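DTDP-4-dehydrorhamnose reductase (Yersinia enterocolitica, PDB 5U9C) probably catalyses the NADPH-dependent reduction of dTDP-4-dehydro-beta-L-rhamnose to dTDP-L-rhamnose in carbohydrate biosynthesis. Local coordinates at residues V59-A64 and W100-S105; Y118-I123 and E263-S268. All coordinates share one frame; numbering follows the deposited sequence.

Contact 1. Residues V59-A64 and W100-S105; sequences VILHFA and WLLYLS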
loop_
_atom_site.group_PDB
_atom_site.type_symbol
_atom_site.label_atom_id
_atom_site.label_comp_id
_atom_site.label_asym_id
_atom_site.label_seq_id
_atom_site.Cartn_x
_atom_site.Cartn_y
_atom_site.Cartn_z
ATOM N N VAL D 59 21.541 15.993 34.568
ATOM C CA VAL D 59 21.431 15.066 33.457
ATOM C C VAL D 59 20.542 13.894 33.832
ATOM O O VAL D 59 20.639 13.365 34.945
ATOM C CB VAL D 59 22.840 14.530 33.089
ATOM C CG1 VAL D 59 22.769 13.353 32.118
ATOM C CG2 VAL D 59 23.711 15.649 32.534
ATOM N N ILE D 60 19.697 13.476 32.887
ATOM C CA ILE D 60 18.834 12.310 33.040
ATOM C C ILE D 60 19.069 11.369 31.866
ATOM O O ILE D 60 18.953 11.786 30.720
ATOM C CB ILE D 60 17.338 12.667 33.079
ATOM C CG1 ILE D 60 17.043 13.545 34.292
ATOM C CG2 ILE D 60 16.495 11.389 33.150
ATOM C CD1 ILE D 60 15.645 14.138 34.302
ATOM N N LEU D 61 19.424 10.119 32.173
ATOM C CA LEU D 61 19.661 9.085 31.191
ATOM C C LEU D 61 18.492 8.120 31.362
ATOM O O LEU D 61 18.419 7.379 32.373
ATOM C CB LEU D 61 20.989 8.358 31.455
ATOM C CG LEU D 61 22.225 9.242 31.641
ATOM C CD1 LEU D 61 23.441 8.373 31.798
ATOM C CD2 LEU D 61 22.432 10.182 30.469
ATOM N N HIS D 62 17.588 8.120 30.391
ATOM C CA HIS D 62 16.383 7.306 30.448
ATOM C C HIS D 62 16.512 6.072 29.577
ATOM O O HIS D 62 16.238 6.128 28.380
ATOM C CB HIS D 62 15.158 8.135 30.076
ATOM C CG HIS D 62 13.893 7.349 30.088
ATOM N ND1 HIS D 62 13.647 6.366 31.024
ATOM C CD2 HIS D 62 12.768 7.454 29.344
ATOM C CE1 HIS D 62 12.449 5.857 30.812
ATOM N NE2 HIS D 62 11.889 6.509 29.809
ATOM N N PHE D 63 16.976 4.973 30.189
ATOM C CA PHE D 63 17.173 3.715 29.476
ATOM C C PHE D 63 16.100 2.670 29.806
ATOM O O PHE D 63 15.967 1.680 29.075
ATOM C CB PHE D 63 18.558 3.074 29.782
ATOM C CG PHE D 63 19.753 3.971 29.557
ATOM C CD1 PHE D 63 19.862 4.773 28.440
ATOM C CD2 PHE D 63 20.844 3.916 30.433
ATOM C CE1 PHE D 63 20.990 5.577 28.236
ATOM C CE2 PHE D 63 21.980 4.690 30.216
ATOM C CZ PHE D 63 22.056 5.517 29.112
ATOM N N ALA D 64 15.344 2.855 30.887
ATOM C CA ALA D 64 14.329 1.852 31.256
ATOM C C ALA D 64 13.163 1.831 30.254
ATOM O O ALA D 64 12.722 2.876 29.768
ATOM C CB ALA D 64 13.807 2.093 32.670
ATOM N N TRP D 100 19.345 18.105 30.992
ATOM C CA TRP D 100 19.573 17.564 29.644
ATOM C C TRP D 100 19.120 16.105 29.721
ATOM O O TRP D 100 19.532 15.379 30.624
ATOM C CB TRP D 100 21.045 17.680 29.289
ATOM C CG TRP D 100 21.510 17.061 27.994
ATOM C CD1 TRP D 100 21.572 17.665 26.760
ATOM C CD2 TRP D 100 22.095 15.767 27.833
ATOM N NE1 TRP D 100 22.127 16.802 25.843
ATOM C CE2 TRP D 100 22.465 15.637 26.476
ATOM C CE3 TRP D 100 22.323 14.689 28.701
ATOM C CZ2 TRP D 100 23.055 14.479 25.973
ATOM C CZ3 TRP D 100 22.908 13.547 28.201
ATOM C CH2 TRP D 100 23.269 13.451 26.843
ATOM N N LEU D 101 18.253 15.694 28.794
ATOM C CA LEU D 101 17.661 14.365 28.799
ATOM C C LEU D 101 18.071 13.506 27.625
ATOM O O LEU D 101 17.893 13.890 26.464
ATOM C CB LEU D 101 16.137 14.498 28.792
ATOM C CG LEU D 101 15.280 13.236 28.647
ATOM C CD1 LEU D 101 15.528 12.247 29.769
ATOM C CD2 LEU D 101 13.817 13.621 28.640
ATOM N N LEU D 102 18.566 12.317 27.928
ATOM C CA LEU D 102 18.952 11.358 26.913
ATOM C C LEU D 102 17.921 10.255 26.944
ATOM O O LEU D 102 17.660 9.684 27.996
ATOM C CB LEU D 102 20.364 10.814 27.165
ATOM C CG LEU D 102 20.876 9.634 26.315
ATOM C CD1 LEU D 102 20.618 9.785 24.850
ATOM C CD2 LEU D 102 22.366 9.420 26.532
ATOM N N TYR D 103 17.307 9.997 25.802
ATOM C CA TYR D 103 16.294 8.947 25.662
ATOM C C TYR D 103 16.808 7.898 24.689
ATOM O O TYR D 103 17.154 8.215 23.556
ATOM C CB TYR D 103 14.955 9.531 25.156
ATOM C CG TYR D 103 13.840 8.521 24.915
ATOM C CD1 TYR D 103 13.432 7.651 25.924
ATOM C CD2 TYR D 103 13.120 8.501 23.717
ATOM C CE1 TYR D 103 12.395 6.748 25.730
ATOM C CE2 TYR D 103 12.071 7.603 23.519
ATOM C CZ TYR D 103 11.713 6.739 24.535
ATOM O OH TYR D 103 10.678 5.861 24.380
ATOM N N LEU D 104 16.900 6.663 25.160
ATOM C CA LEU D 104 17.316 5.555 24.317
ATOM C C LEU D 104 16.086 5.048 23.562
ATOM O O LEU D 104 15.149 4.540 24.167
ATOM C CB LEU D 104 17.896 4.431 25.162
ATOM C CG LEU D 104 18.283 3.147 24.411
ATOM C CD1 LEU D 104 19.407 3.437 23.422
ATOM C CD2 LEU D 104 18.686 2.075 25.405
ATOM N N SER D 105 16.090 5.201 22.244
ATOM C CA SER D 105 14.969 4.731 21.404
ATOM C C SER D 105 15.414 3.535 20.559
ATOM O O SER D 105 16.474 2.966 20.806
ATOM C CB SER D 105 14.357 5.868 20.566
ATOM O OG SER D 105 13.107 5.453 19.982
HETATM O O HOH W 1 15.542 2.374 26.276
#
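Backbone hydrogen bonds join Ile60 and His62 to Trp100, Leu102 and Leu104, making two neighbouring parallel strands of the Rossmann-type sheet. Ile60 N gives to Trp100 O, and Ile60 O accepts from Leu102 N at 2.9 Å, almost straight. His62 N then bonds to Leu102 O, while the last link, Leu104 N to His62 O at 3.3 Å, is weak. Beyond it a water lies within hydrogen-bonding distance of Phe63 O and Leu104 O, where the strands part.

Apolar packing follows on both faces. Val59 CG1, anti to the backbone N (chi1 169°), meets the indole edge in plane, 3.7 Å from Trp100 CE3. On the same face Leu61 CD2 rests against Leu102 CB at 3.9 Å. On the other face Ile60 CG2 touches Leu101 CD1. Past the last bridge, Leu104 CB meets the Phe63 ring at its edge, closest to CD1.

The His62 and Tyr103 rings lie side by side, planes 22° apart but slid well apart, with His62 CD2 3.5 Å from Tyr103 CD1. Both imidazole nitrogens are engaged, ND1 by Thr11 and NE2 by Thr87, which fixes the ring's rotation. In this buried, mostly apolar strand pair the imidazole is thus satisfied from neighbouring parts of the chain.

Contact 2. Residues Y118-I123 and E263-S268; sequences YNELDI and ESIYMS
Glu263 N donates to Tyr118 O at 2.9 Å, approaching from above the carbonyl plane. Glu263 O in turn receives a CA-H...O contact from Asn119 CA (3.2 Å) and a hydrogen bond from His216. The Glu263 carboxylate is shared: OE2 accepts from a water that itself accepts from Asn119 ND2, and OE2 is also hydrogen-bonded to His246 of a third subunit, while OE1 binds Ser117.

At Ser264 the hydroxyl OG donates to the syn lone pair of Glu120 OE2, a short bond of 2.5 Å. The same OG accepts from Tyr266 N and Met267 N, forming an ST turn and ST motif. Ile265 N donates to Glu120 OE1 at 2.9 Å, on the syn side and 15° out of the carboxylate plane. The Glu120 chain, bent at chi2 (90°), turns its carboxylate towards this backbone; OE2 also binds His216 N.

Ile265 sends its branches to different partners: CG2 lies 3.6 Å from Asn119 ND2, CD1 3.8 Å from Leu121 CG. CG1, held between the backbone N and carbonyl carbon (chi1 52°), passes 3.3 Å from Glu120 OE1 and sits over the centre of one face of the Tyr266 ring.

Tyr266 and Glu120 run antiparallel alongside each other, Tyr266 CE2 3.8 Å from Glu120 CB. The tyrosine hydroxyl lies near Leu121 CD2 and makes a weak hydrogen bond to His84 of a second subunit.

Asn119 to Asp122 form a type I turn, overlapped by an Asx turn in which Asn119 OD1 accepts from Leu121 N; Glu120 lies within both. Three donors thus hold a buried carboxylate, an arrangement that would probably stabilise its negative charge and pin two loops together beside a subunit interface.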
loop_
_atom_site.group_PDB
_atom_site.type_symbol
_atom_site.label_atom_id
_atom_site.label_comp_id
_atom_site.label_asym_id
_atom_site.label_seq_id
_atom_site.Cartn_x
_atom_site.Cartn_y
_atom_site.Cartn_z
ATOM N N TYR D 118 17.098 2.835 7.112
ATOM C CA TYR D 118 16.541 4.141 7.436
ATOM C C TYR D 118 17.579 5.067 8.113
ATOM O O TYR D 118 18.306 4.637 9.037
ATOM C CB TYR D 118 15.339 3.983 8.394
ATOM C CG TYR D 118 14.232 3.101 7.846
ATOM C CD1 TYR D 118 14.251 1.726 8.038
ATOM C CD2 TYR D 118 13.177 3.651 7.113
ATOM C CE1 TYR D 118 13.264 0.919 7.512
ATOM C CE2 TYR D 118 12.179 2.849 6.574
ATOM C CZ TYR D 118 12.219 1.485 6.791
ATOM O OH TYR D 118 11.217 0.701 6.272
ATOM N N ASN D 119 17.634 6.326 7.673
ATOM C CA ASN D 119 18.491 7.322 8.319
ATOM C C ASN D 119 17.637 8.335 9.114
ATOM O O ASN D 119 16.391 8.210 9.154
ATOM C CB ASN D 119 19.452 7.975 7.317
ATOM C CG ASN D 119 18.749 8.805 6.280
ATOM O OD1 ASN D 119 17.810 9.564 6.590
ATOM N ND2 ASN D 119 19.223 8.709 5.035
ATOM N N GLU D 120 18.288 9.304 9.757
ATOM C CA GLU D 120 17.589 10.287 10.593
ATOM C C GLU D 120 16.566 11.188 9.846
ATOM O O GLU D 120 15.710 11.787 10.484
ATOM C CB GLU D 120 18.564 11.144 11.423
ATOM C CG GLU D 120 19.448 10.384 12.427
ATOM C CD GLU D 120 20.789 9.898 11.857
ATOM O OE1 GLU D 120 20.925 9.774 10.626
ATOM O OE2 GLU D 120 21.713 9.616 12.657
ATOM N N LEU D 121 16.640 11.266 8.515
ATOM C CA LEU D 121 15.648 12.021 7.737
ATOM C C LEU D 121 14.386 11.205 7.422
ATOM O O LEU D 121 13.341 11.790 7.077
ATOM C CB LEU D 121 16.226 12.578 6.429
ATOM C CG LEU D 121 17.064 13.824 6.579
ATOM C CD1 LEU D 121 17.616 14.271 5.221
ATOM C CD2 LEU D 121 16.245 14.951 7.218
ATOM N N ASP D 122 14.477 9.875 7.511
ATOM C CA ASP D 122 13.320 9.029 7.237
ATOM C C ASP D 122 12.263 9.286 8.315
ATOM O O ASP D 122 12.600 9.549 9.456
ATOM C CB ASP D 122 13.740 7.571 7.126
ATOM C CG ASP D 122 14.384 7.273 5.800
ATOM O OD1 ASP D 122 13.638 7.278 4.799
ATOM O OD2 ASP D 122 15.613 7.021 5.732
ATOM N N ILE D 123 10.993 9.295 7.936
ATOM C CA ILE D 123 9.923 9.597 8.900
ATOM C C ILE D 123 9.429 8.288 9.492
ATOM O O ILE D 123 9.016 7.404 8.749
ATOM C CB ILE D 123 8.772 10.361 8.245
ATOM C CG1 ILE D 123 9.323 11.556 7.473
ATOM C CG2 ILE D 123 7.774 10.831 9.296
ATOM C CD1 ILE D 123 8.270 12.295 6.685
ATOM N N GLU D 263 20.916 3.487 9.588
ATOM C CA GLU D 263 22.212 4.089 9.300
ATOM C C GLU D 263 22.126 5.563 9.687
ATOM O O GLU D 263 21.019 6.094 9.927
ATOM C CB GLU D 263 22.632 3.879 7.842
ATOM C CG GLU D 263 21.804 4.592 6.816
ATOM C CD GLU D 263 22.054 4.048 5.419
ATOM O OE1 GLU D 263 21.804 2.861 5.181
ATOM O OE2 GLU D 263 22.467 4.817 4.548
ATOM N N SER D 264 23.280 6.201 9.845
ATOM C CA SER D 264 23.305 7.605 10.244
ATOM C C SER D 264 23.899 8.478 9.183
ATOM O O SER D 264 24.896 8.118 8.549
ATOM C CB SER D 264 24.113 7.800 11.524
ATOM O OG SER D 264 24.114 9.171 11.934
ATOM N N ILE D 265 23.278 9.631 8.993
ATOM C CA ILE D 265 23.825 10.663 8.110
ATOM C C ILE D 265 24.447 11.779 8.942
ATOM O O ILE D 265 24.985 12.719 8.385
ATOM C CB ILE D 265 22.755 11.279 7.209
ATOM C CG1 ILE D 265 21.554 11.764 8.040
ATOM C CG2 ILE D 265 22.318 10.240 6.196
ATOM C CD1 ILE D 265 20.553 12.605 7.265
ATOM N N TYR D 266 24.355 11.696 10.272
ATOM C CA TYR D 266 24.887 12.754 11.142
ATOM C C TYR D 266 26.063 12.373 12.050
ATOM O O TYR D 266 26.654 13.259 12.652
ATOM C CB TYR D 266 23.765 13.345 12.039
ATOM C CG TYR D 266 22.596 14.007 11.305
ATOM C CD1 TYR D 266 22.806 14.822 10.197
ATOM C CD2 TYR D 266 21.306 13.907 11.794
ATOM C CE1 TYR D 266 21.755 15.445 9.552
ATOM C CE2 TYR D 266 20.243 14.533 11.159
ATOM C CZ TYR D 266 20.474 15.301 10.039
ATOM O OH TYR D 266 19.444 15.923 9.393
HETATM N N MSE D 267 26.396 11.091 12.161
HETATM C CA MSE D 267 27.483 10.680 13.057
HETATM C C MSE D 267 28.820 11.212 12.598
HETATM O O MSE D 267 29.655 11.578 13.431
HETATM C CB MSE D 267 27.500 9.168 13.230
HETATM C CG MSE D 267 26.329 8.730 14.115
HETATM SE SE MSE D 267 26.706 9.008 16.030
HETATM C CE MSE D 267 28.341 7.936 15.943
ATOM N N SER D 268 29.023 11.303 11.284
ATOM C CA SER D 268 30.296 11.801 10.744
ATOM C C SER D 268 30.612 13.267 11.074
ATOM O O SER D 268 31.763 13.652 11.062
ATOM C CB SER D 268 30.355 11.583 9.227
ATOM O OG SER D 268 29.500 12.496 8.555
HETATM O O HOH W 2 21.340 7.129 3.974
#

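How the contacts relate
From the N terminus, the chain reaches strand 59-62, runs through helices 69-74 and 76-97, and returns as strand 100-106. Contact 1 closes this largely helical excursion as a crossover between adjacent parallel strands within the sheet. Contact 2 opens only afterwards, at the turn following strand 117-118, and closes a much longer excursion at the loop after strand 261-262. The two loops therefore come in series and neither nest nor cross. Contact 1 ties together the middle of the sheet, whereas contact 2 joins two loops beside strand 213-217, next to other subunits. Their centres lie 20 Å apart, and their nearest atoms, about 11 Å apart, do not touch.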